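PDB 4AIV: probable nitrite reductase [nad(p)h] small subunit NIRD from Mycobacterium tuberculosis, which is probably required, as the Rieske-like small subunit associating with NirB, for the NADH-dependent reduction of nitrite to ammonium. Local coordinates for residues D31-R39 and V45-P53; V65-M73 and A82-D92. All coordinates share one frame; numbering follows the deposited sequence.

Contact 1 of 2, residues D31-R39 and V45-P53; sequences DGSQVALFR and VHAVGNVDP
Leu-37 and Ala-47 pair in a beta hairpin whose antiparallel strands, 34-39 and 45-49, lie in the six-stranded sheet of this Rieske-like domain. Val-35, Leu-37, Val-45 and Ala-47 share one face, packed against Tyr-101 of the adjacent strand 100-105 and Ile-111 and Val-113 of strand 110-117, one strand further on. Here the branched groups reach across the strands: Val-35 CG1 lies 3.6 Å from Ala-47 CB. Leu-37 has CG anti to the backbone N (chi1 176°), which sets CD1 alongside the partner strand, 3.6 Å from His-46 O and also near Val-45 CB.

Ala-36, Phe-38, His-46 and Val-48 project from the other face. The Phe-38 ring turns its edge to its partners, with CE1 4.3 Å from Val-48 CG2 and His-46 O also near the ring plane. His-46 NE2 is hydrogen-bonded to Ser-44 OG, just before the strand. Four backbone hydrogen bonds join Ala-36 to Val-48 and Phe-38 to His-46, the shortest being Ala-36 N to Val-48 O at 2.6 Å.

Beyond Gly-49 the chain leaves the strand, and Asn-50 swings its amide over Ala-36, bringing OD1 to 3.5 Å from Ala-36 CB; Ser-61 N hydrogen-bonds this oxygen. The amides of Gln-34 and Asn-50 are turned 55° apart. At the same place Asn-50 N donates to Gln-34 O at 3.1 Å.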
ATOM      1  N   ASP A  31      -4.770  -2.542 -14.927  1.00 12.66           N
ATOM      2  CA  ASP A  31      -5.405  -3.842 -15.158  1.00 15.93           C
ATOM      3  C   ASP A  31      -6.571  -4.109 -14.203  1.00 13.39           C
ATOM      4  O   ASP A  31      -7.133  -5.200 -14.189  1.00 13.13           O
ATOM      5  CB  ASP A  31      -4.380  -4.976 -15.062  1.00 16.94           C
ATOM      6  CG  ASP A  31      -3.968  -5.268 -13.633  1.00 19.80           C
ATOM      7  OD1 ASP A  31      -4.094  -4.367 -12.771  1.00 17.26           O
ATOM      8  OD2 ASP A  31      -3.503  -6.397 -13.369  1.00 29.00           O
ATOM      9  N   GLY A  32      -6.924  -3.114 -13.394  1.00 13.96           N
ATOM     10  CA  GLY A  32      -8.028  -3.265 -12.465  1.00 13.08           C
ATOM     11  C   GLY A  32      -7.644  -3.676 -11.053  1.00 16.15           C
ATOM     12  O   GLY A  32      -8.515  -3.732 -10.178  1.00 11.78           O
ATOM     13  N   SER A  33      -6.361  -3.969 -10.820  1.00 12.53           N
ATOM     14  CA  SER A  33      -5.887  -4.245  -9.459  1.00 13.22           C
ATOM     15  C   SER A  33      -6.225  -3.062  -8.552  1.00 10.51           C
ATOM     16  O   SER A  33      -6.143  -1.904  -8.976  1.00 12.28           O
ATOM     17  CB  SER A  33      -4.369  -4.470  -9.429  1.00 14.61           C
ATOM     18  OG  SER A  33      -3.976  -5.458 -10.358  1.00 16.12           O
ATOM     19  N   GLN A  34      -6.608  -3.360  -7.316  1.00 11.41           N
ATOM     20  CA  GLN A  34      -6.951  -2.331  -6.346  1.00 14.02           C
ATOM     21  C   GLN A  34      -5.842  -2.277  -5.335  1.00  9.87           C
ATOM     22  O   GLN A  34      -5.414  -3.311  -4.811  1.00 12.88           O
ATOM     23  CB  GLN A  34      -8.251  -2.658  -5.614  1.00 14.81           C
ATOM     24  CG  GLN A  34      -9.405  -3.029  -6.486  1.00 24.15           C
ATOM     25  CD  GLN A  34     -10.608  -3.340  -5.640  1.00 32.58           C
ATOM     26  OE1 GLN A  34     -10.671  -2.929  -4.474  1.00 30.15           O
ATOM     27  NE2 GLN A  34     -11.561  -4.074  -6.200  1.00 40.30           N
ATOM     28  N   VAL A  35      -5.402  -1.062  -5.037  1.00 10.67           N
ATOM     29  CA  VAL A  35      -4.203  -0.847  -4.250  1.00  9.71           C
ATOM     30  C   VAL A  35      -4.470   0.116  -3.087  1.00 11.29           C
ATOM     31  O   VAL A  35      -5.209   1.086  -3.246  1.00 10.65           O
ATOM     32  CB  VAL A  35      -3.113  -0.281  -5.182  1.00 14.05           C
ATOM     33  CG1 VAL A  35      -2.143   0.591  -4.432  1.00 13.00           C
ATOM     34  CG2 VAL A  35      -2.415  -1.428  -5.914  1.00 11.93           C
ATOM     35  N   ALA A  36      -3.906  -0.176  -1.915  1.00  7.18           N
ATOM     36  CA  ALA A  36      -3.924   0.780  -0.809  1.00  8.37           C
ATOM     37  C   ALA A  36      -2.580   1.515  -0.798  1.00  9.46           C
ATOM     38  O   ALA A  36      -1.524   0.891  -0.607  1.00  7.63           O
ATOM     39  CB  ALA A  36      -4.156   0.067   0.523  1.00  7.54           C
ATOM     40  N   LEU A  37      -2.625   2.827  -1.015  1.00  6.86           N
ATOM     41  CA  LEU A  37      -1.419   3.649  -1.099  1.00  8.62           C
ATOM     42  C   LEU A  37      -1.264   4.535   0.136  1.00  9.49           C
ATOM     43  O   LEU A  37      -2.205   5.224   0.530  1.00 10.26           O
ATOM     44  CB  LEU A  37      -1.470   4.531  -2.354  1.00  7.09           C
ATOM     45  CG  LEU A  37      -0.321   5.541  -2.553  1.00  9.35           C
ATOM     46  CD1 LEU A  37       1.034   4.843  -2.845  1.00  8.06           C
ATOM     47  CD2 LEU A  37      -0.667   6.549  -3.655  1.00  5.74           C
ATOM     48  N   PHE A  38      -0.073   4.519   0.733  1.00  7.80           N
ATOM     49  CA  PHE A  38       0.220   5.311   1.925  1.00  8.90           C
ATOM     50  C   PHE A  38       1.528   6.099   1.754  1.00 13.56           C
ATOM     51  O   PHE A  38       2.519   5.567   1.254  1.00 10.90           O
ATOM     52  CB  PHE A  38       0.407   4.393   3.141  1.00  7.13           C
ATOM     53  CG  PHE A  38      -0.761   3.479   3.424  1.00 11.72           C
ATOM     54  CD1 PHE A  38      -0.863   2.238   2.801  1.00 11.84           C
ATOM     55  CD2 PHE A  38      -1.742   3.849   4.336  1.00  9.05           C
ATOM     56  CE1 PHE A  38      -1.926   1.385   3.085  1.00 12.38           C
ATOM     57  CE2 PHE A  38      -2.818   3.000   4.622  1.00 11.21           C
ATOM     58  CZ  PHE A  38      -2.909   1.774   3.991  1.00 10.12           C
ATOM     59  N   ARG A  39       1.536   7.350   2.201  1.00 11.39           N
ATOM     60  CA  ARG A  39       2.781   8.094   2.401  1.00 11.30           C
ATOM     61  C   ARG A  39       3.125   8.090   3.902  1.00 12.93           C
ATOM     62  O   ARG A  39       2.249   8.286   4.750  1.00  9.93           O
ATOM     63  CB  ARG A  39       2.633   9.523   1.874  1.00 11.37           C
ATOM     64  CG  ARG A  39       3.634  10.538   2.418  1.00 12.79           C
ATOM     65  CD  ARG A  39       3.408  11.905   1.770  1.00 12.12           C
ATOM     66  NE  ARG A  39       4.224  12.953   2.380  1.00 10.95           N
ATOM     67  CZ  ARG A  39       4.194  14.234   2.024  1.00  9.77           C
ATOM     68  NH1 ARG A  39       3.391  14.645   1.047  1.00  8.93           N
ATOM     69  NH2 ARG A  39       4.976  15.106   2.646  1.00 10.57           N
ATOM     70  N   VAL A  45       6.526   6.364  -0.032  1.00  8.40           N
ATOM     71  CA  VAL A  45       5.193   5.902  -0.398  1.00 10.00           C
ATOM     72  C   VAL A  45       5.226   4.390  -0.530  1.00 10.48           C
ATOM     73  O   VAL A  45       6.228   3.820  -0.966  1.00  8.23           O
ATOM     74  CB  VAL A  45       4.656   6.564  -1.706  1.00  8.84           C
ATOM     75  CG1 VAL A  45       4.468   8.064  -1.500  1.00  9.89           C
ATOM     76  CG2 VAL A  45       5.586   6.289  -2.895  1.00  9.63           C
ATOM     77  N   HIS A  46       4.141   3.737  -0.119  1.00  7.14           N
ATOM     78  CA  HIS A  46       4.057   2.282  -0.172  1.00  7.89           C
ATOM     79  C   HIS A  46       2.687   1.867  -0.689  1.00  7.27           C
ATOM     80  O   HIS A  46       1.664   2.445  -0.299  1.00  7.16           O
ATOM     81  CB  HIS A  46       4.313   1.677   1.211  1.00  6.47           C
ATOM     82  CG  HIS A  46       5.683   1.965   1.738  1.00 11.99           C
ATOM     83  ND1 HIS A  46       6.771   1.164   1.482  1.00 11.79           N
ATOM     84  CD2 HIS A  46       6.148   3.008   2.472  1.00  8.06           C
ATOM     85  CE1 HIS A  46       7.844   1.678   2.038  1.00 10.81           C
ATOM     86  NE2 HIS A  46       7.495   2.804   2.658  1.00 10.94           N
ATOM     87  N   ALA A  47       2.668   0.872  -1.566  1.00  7.63           N
ATOM     88  CA  ALA A  47       1.410   0.391  -2.142  1.00  8.55           C
ATOM     89  C   ALA A  47       1.247  -1.099  -1.892  1.00  8.30           C
ATOM     90  O   ALA A  47       2.114  -1.909  -2.279  1.00  7.25           O
ATOM     91  CB  ALA A  47       1.356   0.690  -3.641  1.00  7.97           C
ATOM     92  N   VAL A  48       0.147  -1.462  -1.229  1.00  7.80           N
ATOM     93  CA  VAL A  48      -0.165  -2.863  -0.975  1.00  8.29           C
ATOM     94  C   VAL A  48      -1.588  -3.176  -1.457  1.00  8.93           C
ATOM     95  O   VAL A  48      -2.362  -2.265  -1.774  1.00  8.49           O
ATOM     96  CB  VAL A  48      -0.001  -3.252   0.529  1.00  7.58           C
ATOM     97  CG1 VAL A  48       1.454  -3.073   0.981  1.00  8.50           C
ATOM     98  CG2 VAL A  48      -0.948  -2.443   1.412  1.00  8.65           C
ATOM     99  N   GLY A  49      -1.922  -4.458  -1.535  1.00  8.01           N
ATOM    100  CA  GLY A  49      -3.272  -4.859  -1.906  1.00 10.80           C
ATOM    101  C   GLY A  49      -4.330  -4.156  -1.065  1.00  9.42           C
ATOM    102  O   GLY A  49      -4.182  -4.028   0.147  1.00  8.73           O
ATOM    103  N   ASN A  50      -5.394  -3.686  -1.706  1.00  6.35           N
ATOM    104  CA  ASN A  50      -6.463  -2.987  -0.991  1.00  9.68           C
ATOM    105  C   ASN A  50      -7.466  -3.943  -0.334  1.00 11.17           C
ATOM    106  O   ASN A  50      -8.298  -3.534   0.495  1.00  9.67           O
ATOM    107  CB  ASN A  50      -7.198  -2.030  -1.936  1.00  8.78           C
ATOM    108  CG  ASN A  50      -7.978  -0.967  -1.194  1.00 15.42           C
ATOM    109  OD1 ASN A  50      -7.533  -0.454  -0.157  1.00 13.76           O
ATOM    110  ND2 ASN A  50      -9.154  -0.631  -1.715  1.00 10.26           N
ATOM    111  N   VAL A  51      -7.392  -5.218  -0.701  1.00  8.94           N
ATOM    112  CA  VAL A  51      -8.341  -6.196  -0.185  1.00 11.33           C
ATOM    113  C   VAL A  51      -7.788  -6.945   1.031  1.00 12.32           C
ATOM    114  O   VAL A  51      -6.729  -7.577   0.960  1.00  9.87           O
ATOM    115  CB  VAL A  51      -8.771  -7.199  -1.276  1.00 13.23           C
ATOM    116  CG1 VAL A  51      -9.769  -8.201  -0.711  1.00 13.06           C
ATOM    117  CG2 VAL A  51      -9.355  -6.459  -2.476  1.00 11.75           C
ATOM    118  N   ASP A  52      -8.507  -6.854   2.149  1.00  9.21           N
ATOM    119  CA  ASP A  52      -8.178  -7.620   3.350  1.00 11.65           C
ATOM    120  C   ASP A  52      -8.214  -9.090   2.980  1.00 12.28           C
ATOM    121  O   ASP A  52      -9.240  -9.584   2.518  1.00 15.18           O
ATOM    122  CB  ASP A  52      -9.179  -7.316   4.478  1.00 11.64           C
ATOM    123  CG  ASP A  52      -8.875  -8.080   5.773  1.00 15.85           C
ATOM    124  OD1 ASP A  52      -8.693  -9.325   5.740  1.00 14.76           O
ATOM    125  OD2 ASP A  52      -8.831  -7.437   6.845  1.00 13.94           O
ATOM    126  N   PRO A  53      -7.092  -9.796   3.180  1.00 16.59           N
ATOM    127  CA  PRO A  53      -6.997 -11.189   2.728  1.00 18.63           C
ATOM    128  C   PRO A  53      -7.740 -12.167   3.631  1.00 19.55           C
ATOM    129  O   PRO A  53      -7.813 -13.350   3.301  1.00 23.54           O
ATOM    130  CB  PRO A  53      -5.493 -11.467   2.779  1.00 17.11           C
ATOM    131  CG  PRO A  53      -5.006 -10.606   3.875  1.00 11.97           C
ATOM    132  CD  PRO A  53      -5.836  -9.335   3.797  1.00 13.24           C
TER

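Contact 2 of 2, residues V65-M73 and A82-D92; sequences VGDRGGRAM and AFALDDGSCLD
Val-65 meets Leu-85 through methyl groups, CG1 against CD1, where the hairpin 65-73 joins segment 82-92 at the edge of strand 71-75; strands 64-68, 71-75 and 82-84 form the small antiparallel sheet of the Rieske-like domain. Arg-68 lays CB and CG along Leu-91 CD1, then bends at chi2 and chi3, which brings its guanidinium end-on to Asp-92. Arg-68 NH1 and NH2 both grip Asp-92 OD1, at 2.9 and 3.0 Å, the flat groups nearly coplanar. Ala-82 N holds OD2 from above the carboxylate plane.

A type I' turn through Gly-69 and Gly-70 leads to the extended Arg-71. Ala-84 CB and Leu-91 CD2 lie on the same guanidinium face, the latter 3.5 Å from Arg-71 NH1. At the edge, Arg-71 NH2 forms a hydrogen-bonded salt bridge to the syn lone pair of Asp-86 OD1 at 3.0 Å and a salt bridge to Asp-87 OD2 at 2.9 Å. Ala-72 O accepts from Leu-85 N at 3.0 Å, and Met-73 pairs with Ala-84, its SD resting on Ala-82 CB.

Ser-89 N, closing an Asx turn, and OG both hold Asp-87 OD1. The guanidinium probably offsets the repulsion between the two neighbouring carboxylates, in a network at the protein surface.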
ATOM      1  N   VAL A  65      -1.939   3.236   9.997  1.00 11.79           N
ATOM      2  CA  VAL A  65      -0.516   3.020   9.812  1.00 13.28           C
ATOM      3  C   VAL A  65       0.203   3.080  11.153  1.00 14.23           C
ATOM      4  O   VAL A  65      -0.064   3.960  11.965  1.00 15.80           O
ATOM      5  CB  VAL A  65       0.077   4.073   8.871  1.00 17.40           C
ATOM      6  CG1 VAL A  65       1.611   3.938   8.797  1.00 15.59           C
ATOM      7  CG2 VAL A  65      -0.553   3.939   7.497  1.00 14.21           C
ATOM      8  N   GLY A  66       1.105   2.135  11.388  1.00 15.80           N
ATOM      9  CA  GLY A  66       1.860   2.114  12.627  1.00 20.25           C
ATOM     10  C   GLY A  66       3.212   1.444  12.489  1.00 20.46           C
ATOM     11  O   GLY A  66       3.709   1.226  11.376  1.00 19.83           O
ATOM     12  N   ASP A  67       3.808   1.121  13.630  1.00 18.68           N
ATOM     13  CA  ASP A  67       5.084   0.422  13.673  1.00 21.75           C
ATOM     14  C   ASP A  67       5.006  -0.838  14.529  1.00 23.14           C
ATOM     15  O   ASP A  67       4.280  -0.899  15.527  1.00 20.62           O
ATOM     16  CB  ASP A  67       6.179   1.336  14.218  1.00 23.93           C
ATOM     17  CG  ASP A  67       6.622   2.371  13.211  1.00 30.86           C
ATOM     18  OD1 ASP A  67       6.880   1.996  12.045  1.00 28.28           O
ATOM     19  OD2 ASP A  67       6.712   3.558  13.586  1.00 46.20           O
ATOM     20  N   ARG A  68       5.755  -1.848  14.114  1.00 23.39           N
ATOM     21  CA  ARG A  68       5.874  -3.087  14.868  1.00 21.93           C
ATOM     22  C   ARG A  68       7.360  -3.375  14.944  1.00 26.16           C
ATOM     23  O   ARG A  68       7.973  -3.771  13.952  1.00 21.07           O
ATOM     24  CB  ARG A  68       5.129  -4.221  14.160  1.00 24.92           C
ATOM     25  CG  ARG A  68       5.418  -5.631  14.699  1.00 30.52           C
ATOM     26  CD  ARG A  68       4.658  -5.927  15.985  1.00 23.15           C
ATOM     27  NE  ARG A  68       3.213  -5.733  15.848  1.00 22.69           N
ATOM     28  CZ  ARG A  68       2.371  -6.647  15.374  1.00 17.98           C
ATOM     29  NH1 ARG A  68       2.815  -7.833  14.974  1.00 15.59           N
ATOM     30  NH2 ARG A  68       1.079  -6.367  15.300  1.00 22.75           N
ATOM     31  N   GLY A  69       7.945  -3.138  16.115  1.00 28.95           N
ATOM     32  CA  GLY A  69       9.375  -3.302  16.289  1.00 33.37           C
ATOM     33  C   GLY A  69      10.153  -2.485  15.273  1.00 30.22           C
ATOM     34  O   GLY A  69      11.142  -2.960  14.701  1.00 33.56           O
ATOM     35  N   GLY A  70       9.686  -1.261  15.034  1.00 29.21           N
ATOM     36  CA  GLY A  70      10.331  -0.360  14.093  1.00 29.21           C
ATOM     37  C   GLY A  70       9.903  -0.559  12.649  1.00 28.00           C
ATOM     38  O   GLY A  70      10.282   0.213  11.766  1.00 33.22           O
ATOM     39  N   ARG A  71       9.104  -1.592  12.404  1.00 24.51           N
ATOM     40  CA  ARG A  71       8.718  -1.946  11.042  1.00 21.50           C
ATOM     41  C   ARG A  71       7.371  -1.330  10.659  1.00 20.43           C
ATOM     42  O   ARG A  71       6.373  -1.535  11.349  1.00 16.54           O
ATOM     43  CB  ARG A  71       8.662  -3.462  10.903  1.00 24.14           C
ATOM     44  CG  ARG A  71       8.567  -3.936   9.486  1.00 24.28           C
ATOM     45  CD  ARG A  71       8.991  -5.368   9.403  1.00 26.21           C
ATOM     46  NE  ARG A  71       8.841  -5.877   8.052  1.00 21.79           N
ATOM     47  CZ  ARG A  71       8.819  -7.167   7.753  1.00 22.54           C
ATOM     48  NH1 ARG A  71       8.937  -8.067   8.722  1.00 22.83           N
ATOM     49  NH2 ARG A  71       8.667  -7.553   6.493  1.00 22.91           N
ATOM     50  N   ALA A  72       7.356  -0.573   9.561  1.00 13.06           N
ATOM     51  CA  ALA A  72       6.158   0.145   9.136  1.00 16.27           C
ATOM     52  C   ALA A  72       5.050  -0.832   8.739  1.00 10.77           C
ATOM     53  O   ALA A  72       5.278  -1.804   8.012  1.00 12.94           O
ATOM     54  CB  ALA A  72       6.482   1.083   7.981  1.00 16.18           C
ATOM     55  N   MET A  73       3.847  -0.590   9.225  1.00 13.22           N
ATOM     56  CA  MET A  73       2.764  -1.499   8.902  1.00 11.86           C
ATOM     57  C   MET A  73       1.439  -0.781   8.836  1.00 10.07           C
ATOM     58  O   MET A  73       1.325   0.376   9.236  1.00 11.35           O
ATOM     59  CB  MET A  73       2.712  -2.667   9.905  1.00 11.75           C
ATOM     60  CG  MET A  73       2.665  -2.257  11.382  1.00 21.20           C
ATOM     61  SD  MET A  73       1.054  -1.650  11.944  1.00 22.79           S
ATOM     62  CE  MET A  73       1.179  -1.966  13.710  1.00 25.24           C
ATOM     63  N   ALA A  82      -1.928  -6.743  11.513  1.00 13.47           N
ATOM     64  CA  ALA A  82      -0.845  -5.916  10.973  1.00 14.69           C
ATOM     65  C   ALA A  82      -0.214  -6.509   9.715  1.00 14.05           C
ATOM     66  O   ALA A  82       0.133  -7.701   9.681  1.00 13.00           O
ATOM     67  CB  ALA A  82       0.239  -5.681  12.041  1.00 14.41           C
ATOM     68  N   PHE A  83      -0.071  -5.672   8.688  1.00  9.17           N
ATOM     69  CA  PHE A  83       0.606  -6.043   7.448  1.00 14.87           C
ATOM     70  C   PHE A  83       1.800  -5.114   7.207  1.00 13.86           C
ATOM     71  O   PHE A  83       1.647  -3.892   7.180  1.00  8.82           O
ATOM     72  CB  PHE A  83      -0.360  -5.981   6.254  1.00 11.86           C
ATOM     73  CG  PHE A  83      -1.487  -6.983   6.333  1.00 15.63           C
ATOM     74  CD1 PHE A  83      -2.636  -6.696   7.055  1.00 10.75           C
ATOM     75  CD2 PHE A  83      -1.394  -8.219   5.691  1.00 14.79           C
ATOM     76  CE1 PHE A  83      -3.679  -7.613   7.139  1.00 14.27           C
ATOM     77  CE2 PHE A  83      -2.435  -9.140   5.771  1.00 12.60           C
ATOM     78  CZ  PHE A  83      -3.582  -8.832   6.498  1.00 13.97           C
ATOM     79  N   ALA A  84       2.981  -5.702   7.032  1.00 11.30           N
ATOM     80  CA  ALA A  84       4.197  -4.940   6.738  1.00 12.40           C
ATOM     81  C   ALA A  84       4.076  -4.214   5.395  1.00 12.57           C
ATOM     82  O   ALA A  84       3.696  -4.820   4.389  1.00 10.97           O
ATOM     83  CB  ALA A  84       5.402  -5.866   6.733  1.00 10.77           C
ATOM     84  N   LEU A  85       4.398  -2.919   5.368  1.00 10.29           N
ATOM     85  CA  LEU A  85       4.234  -2.146   4.129  1.00  9.95           C
ATOM     86  C   LEU A  85       5.339  -2.457   3.116  1.00 13.88           C
ATOM     87  O   LEU A  85       5.170  -2.244   1.906  1.00 13.20           O
ATOM     88  CB  LEU A  85       4.135  -0.637   4.428  1.00 11.60           C
ATOM     89  CG  LEU A  85       2.838  -0.184   5.127  1.00 10.95           C
ATOM     90  CD1 LEU A  85       2.909   1.294   5.569  1.00  9.53           C
ATOM     91  CD2 LEU A  85       1.637  -0.403   4.217  1.00 10.98           C
ATOM     92  N   ASP A  86       6.463  -2.988   3.599  1.00 12.76           N
ATOM     93  CA  ASP A  86       7.593  -3.255   2.716  1.00 15.02           C
ATOM     94  C   ASP A  86       7.418  -4.506   1.846  1.00 16.13           C
ATOM     95  O   ASP A  86       7.807  -4.506   0.681  1.00 19.68           O
ATOM     96  CB  ASP A  86       8.947  -3.255   3.468  1.00 20.91           C
ATOM     97  CG  ASP A  86       9.053  -4.356   4.532  1.00 22.79           C
ATOM     98  OD1 ASP A  86       8.111  -5.158   4.699  1.00 16.45           O
ATOM     99  OD2 ASP A  86      10.108  -4.423   5.196  1.00 25.54           O
ATOM    100  N   ASP A  87       6.806  -5.554   2.390  1.00 13.52           N
ATOM    101  CA  ASP A  87       6.634  -6.785   1.618  1.00 19.08           C
ATOM    102  C   ASP A  87       5.220  -7.376   1.676  1.00 14.96           C
ATOM    103  O   ASP A  87       4.987  -8.478   1.183  1.00 14.79           O
ATOM    104  CB  ASP A  87       7.674  -7.830   2.030  1.00 16.61           C
ATOM    105  CG  ASP A  87       7.534  -8.265   3.480  1.00 22.30           C
ATOM    106  OD1 ASP A  87       6.539  -7.900   4.153  1.00 20.92           O
ATOM    107  OD2 ASP A  87       8.436  -8.986   3.955  1.00 28.66           O
ATOM    108  N   GLY A  88       4.292  -6.658   2.300  1.00 11.08           N
ATOM    109  CA  GLY A  88       2.911  -7.107   2.372  1.00 10.70           C
ATOM    110  C   GLY A  88       2.636  -8.278   3.305  1.00 14.49           C
ATOM    111  O   GLY A  88       1.488  -8.714   3.421  1.00 12.75           O
ATOM    112  N   SER A  89       3.665  -8.793   3.977  1.00 15.74           N
ATOM    113  CA  SER A  89       3.462  -9.932   4.876  1.00 14.84           C
ATOM    114  C   SER A  89       2.603  -9.570   6.084  1.00 15.15           C
ATOM    115  O   SER A  89       2.753  -8.496   6.681  1.00 14.37           O
ATOM    116  CB  SER A  89       4.795 -10.538   5.339  1.00 17.26           C
ATOM    117  OG  SER A  89       5.574  -9.600   6.063  1.00 20.52           O
ATOM    118  N   CYS A  90       1.701 -10.472   6.450  1.00 15.87           N
ATOM    119  CA  CYS A  90       0.950 -10.299   7.685  1.00 13.99           C
ATOM    120  C   CYS A  90       1.888 -10.595   8.848  1.00 13.81           C
ATOM    121  O   CYS A  90       2.381 -11.715   9.001  1.00 12.95           O
ATOM    122  CB  CYS A  90      -0.259 -11.229   7.736  1.00 13.31           C
ATOM    123  SG  CYS A  90      -1.293 -10.998   9.218  1.00 15.68           S
ATOM    124  N   LEU A  91       2.132  -9.585   9.670  1.00 12.74           N
ATOM    125  CA  LEU A  91       3.064  -9.736  10.781  1.00 13.51           C
ATOM    126  C   LEU A  91       2.461 -10.579  11.910  1.00 13.81           C
ATOM    127  O   LEU A  91       3.182 -11.058  12.775  1.00 15.37           O
ATOM    128  CB  LEU A  91       3.505  -8.360  11.289  1.00 17.33           C
ATOM    129  CG  LEU A  91       4.271  -7.482  10.284  1.00 13.84           C
ATOM    130  CD1 LEU A  91       4.541  -6.093  10.868  1.00 14.04           C
ATOM    131  CD2 LEU A  91       5.583  -8.149   9.859  1.00 15.66           C
ATOM    132  N   ASP A  92       1.142 -10.772  11.890  1.00 12.02           N
ATOM    133  CA  ASP A  92       0.461 -11.552  12.937  1.00 12.47           C
ATOM    134  C   ASP A  92       0.229 -13.017  12.547  1.00 18.65           C
ATOM    135  O   ASP A  92      -0.045 -13.858  13.405  1.00 16.87           O
ATOM    136  CB  ASP A  92      -0.882 -10.918  13.305  1.00  9.75           C
ATOM    137  CG  ASP A  92      -0.739  -9.503  13.865  1.00 17.23           C
ATOM    138  OD1 ASP A  92       0.313  -9.176  14.468  1.00 16.64           O
ATOM    139  OD2 ASP A  92      -1.701  -8.724  13.710  1.00 12.16           O
TER
HETATM  140  O   HOH W   1       7.846 -10.551   7.282  1.00 30.01           O
HETATM  141  O   HOH W   2       7.531  -2.215   6.408  1.00 15.19           O

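Contact 1 belongs to the larger sheet and contact 2 to the small three-stranded one, with centres about 14 Å apart; the chain completes the first before starting the second. Phe-38 bridges them: its CD2 touches Val-65 CG2 at 3.4 Å, while CD1 lies 3.9 Å from Leu-85 CD2. A second junction forms where Pro-53 CG meets Phe-83 CZ at 3.5 Å. Asp-52 packs on Ser-76 and Leu-79 of the loop after strand 71-75; the two loops probably correspond to the cluster-binding loops of true Rieske proteins, though these three residues seem to stand where those proteins have cysteine and histidine ligands. A glycerol, probably from the crystallisation liquor, lies about 4 Å from the Ala-72 side chain.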